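Local coordinates for protein phosphotransferase ChpT (Brucella abortus, PDB 4QPK) that passes phosphoryl groups along a regulatory phosphorelay, working with CtrA to control cell growth, division and survival inside mammalian host cells, at residues Leu49-Arg53 with Ile208-Gln214. Numbering follows the deposited sequence.
Sequences LLCSR and IDAHSVQ
Arg53, one helical turn before the phosphorylation site His56, reaches from helix 43-74 of the histidine phosphotransfer (DHp) domain across the turn leading into helix 213-225 of the C-terminal domain, which resembles the ATP-binding domain of histidine kinases. CB, CG and CD run past Ala210 O, CB and CD each at 3.6 Å, the bend at chi2 (56°) keeping CD close to it. NE forms a salt bridge with Asp57, one turn further along this helix. At the tip, NH2 packs 3.4 Å from Gln214 CB, while His211 O lies in the guanidinium plane, at its edge. Water 2 links that oxygen to NH2; water 1 donates to Gln214 OE1 and is met only weakly by NH1. Gln214 NE2 hydrogen-bonds Asn152 OD1.

Further back on the helix, Leu49 CB meets Val213 CG2 at 3.7 Å, while CD1 and CD2 lie against the backbone at Ile208 O and Ala210 N. Leu50 CD2 comes to the same methyl, the two side chains crossing nearly at right angles.

Asp209 OD2 accepts from His211 N, an Asx turn, from above the carboxylate plane, and from Ser212 N, an Asx motif, nearly along its C-O axis; Asp209 N donates to Ser212 OG at 2.9 Å.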
loop_
_atom_site.group_PDB
_atom_site.type_symbol
_atom_site.label_atom_id
_atom_site.label_comp_id
_atom_site.label_asym_id
_atom_site.label_seq_id
_atom_site.Cartn_x
_atom_site.Cartn_y
_atom_site.Cartn_z
ATOM N N LEU B 49 2.666 6.513 5.895
ATOM C CA LEU B 49 4.011 6.478 5.338
ATOM C C LEU B 49 4.319 5.125 4.688
ATOM O O LEU B 49 4.977 5.074 3.644
ATOM C CB LEU B 49 5.049 6.810 6.420
ATOM C CG LEU B 49 4.975 8.274 6.845
ATOM C CD1 LEU B 49 5.918 8.529 8.020
ATOM C CD2 LEU B 49 5.304 9.203 5.676
ATOM N N LEU B 50 3.840 4.031 5.276
ATOM C CA LEU B 50 4.026 2.723 4.630
ATOM C C LEU B 50 3.304 2.675 3.288
ATOM O O LEU B 50 3.848 2.186 2.301
ATOM C CB LEU B 50 3.540 1.575 5.520
ATOM C CG LEU B 50 4.377 1.274 6.762
ATOM C CD1 LEU B 50 3.676 0.229 7.621
ATOM C CD2 LEU B 50 5.760 0.787 6.367
ATOM N N CYS B 51 2.088 3.200 3.247
ATOM C CA CYS B 51 1.364 3.271 1.978
ATOM C C CYS B 51 2.095 4.134 0.943
ATOM O O CYS B 51 2.160 3.768 -0.231
ATOM C CB CYS B 51 -0.061 3.798 2.210
ATOM S SG CYS B 51 -1.170 2.550 2.963
ATOM N N SER B 52 2.639 5.276 1.364
ATOM C CA SER B 52 3.412 6.127 0.456
ATOM C C SER B 52 4.639 5.397 -0.094
ATOM O O SER B 52 5.009 5.555 -1.260
ATOM C CB SER B 52 3.854 7.409 1.166
ATOM O OG SER B 52 2.793 8.345 1.217
ATOM N N ARG B 53 5.286 4.612 0.756
ATOM C CA ARG B 53 6.476 3.871 0.334
ATOM C C ARG B 53 6.110 2.856 -0.757
ATOM O O ARG B 53 6.831 2.731 -1.742
ATOM C CB ARG B 53 7.144 3.180 1.525
ATOM C CG ARG B 53 8.245 2.197 1.116
ATOM C CD ARG B 53 9.335 2.830 0.252
ATOM N NE ARG B 53 10.383 1.852 -0.038
ATOM C CZ ARG B 53 11.483 1.712 0.693
ATOM N NH1 ARG B 53 12.389 0.798 0.374
ATOM N NH2 ARG B 53 11.664 2.481 1.753
ATOM N N ILE B 208 10.560 11.334 10.337
ATOM C CA ILE B 208 10.386 10.104 9.556
ATOM C C ILE B 208 9.507 10.405 8.343
ATOM O O ILE B 208 8.492 11.091 8.470
ATOM C CB ILE B 208 9.767 8.971 10.412
ATOM C CG1 ILE B 208 10.635 8.679 11.641
ATOM C CG2 ILE B 208 9.575 7.713 9.592
ATOM C CD1 ILE B 208 12.034 8.217 11.309
ATOM N N ASP B 209 9.907 9.922 7.172
ATOM C CA ASP B 209 9.136 10.121 5.940
ATOM C C ASP B 209 9.020 8.815 5.164
ATOM O O ASP B 209 9.337 7.763 5.701
ATOM C CB ASP B 209 9.760 11.213 5.061
ATOM C CG ASP B 209 11.201 10.907 4.652
ATOM O OD1 ASP B 209 11.949 11.874 4.388
ATOM O OD2 ASP B 209 11.593 9.724 4.567
ATOM N N ALA B 210 8.591 8.876 3.904
ATOM C CA ALA B 210 8.334 7.647 3.143
ATOM C C ALA B 210 9.605 6.867 2.846
ATOM O O ALA B 210 9.560 5.686 2.493
ATOM C CB ALA B 210 7.606 7.957 1.831
ATOM N N HIS B 211 10.749 7.517 2.987
ATOM C CA HIS B 211 11.988 6.796 2.787
ATOM C C HIS B 211 12.426 6.162 4.111
ATOM O O HIS B 211 12.597 4.936 4.191
ATOM C CB HIS B 211 13.047 7.727 2.194
ATOM C CG HIS B 211 12.797 8.063 0.755
ATOM N ND1 HIS B 211 12.224 9.252 0.352
ATOM C CD2 HIS B 211 13.012 7.348 -0.376
ATOM C CE1 HIS B 211 12.113 9.261 -0.966
ATOM N NE2 HIS B 211 12.584 8.117 -1.431
ATOM N N SER B 212 12.516 6.963 5.167
ATOM C CA SER B 212 12.983 6.443 6.452
ATOM C C SER B 212 11.964 5.601 7.229
ATOM O O SER B 212 12.312 5.038 8.266
ATOM C CB SER B 212 13.461 7.604 7.336
ATOM O OG SER B 212 12.433 8.566 7.524
ATOM N N VAL B 213 10.720 5.508 6.751
ATOM C CA VAL B 213 9.734 4.695 7.460
ATOM C C VAL B 213 10.121 3.220 7.424
ATOM O O VAL B 213 9.811 2.490 8.347
ATOM C CB VAL B 213 8.291 4.883 6.892
ATOM C CG1 VAL B 213 8.150 4.345 5.481
ATOM C CG2 VAL B 213 7.244 4.235 7.811
ATOM N N GLN B 214 10.824 2.780 6.383
ATOM C CA GLN B 214 11.105 1.353 6.276
ATOM C C GLN B 214 12.137 0.895 7.326
ATOM O O GLN B 214 11.925 -0.121 7.984
ATOM C CB GLN B 214 11.555 0.992 4.850
ATOM C CG GLN B 214 11.564 -0.513 4.558
ATOM C CD GLN B 214 12.836 -1.171 5.009
ATOM O OE1 GLN B 214 13.919 -0.585 4.890
ATOM N NE2 GLN B 214 12.731 -2.399 5.510
HETATM O O HOH W 1 14.756 0.763 2.745
HETATM O O HOH W 2 14.391 3.333 2.659
#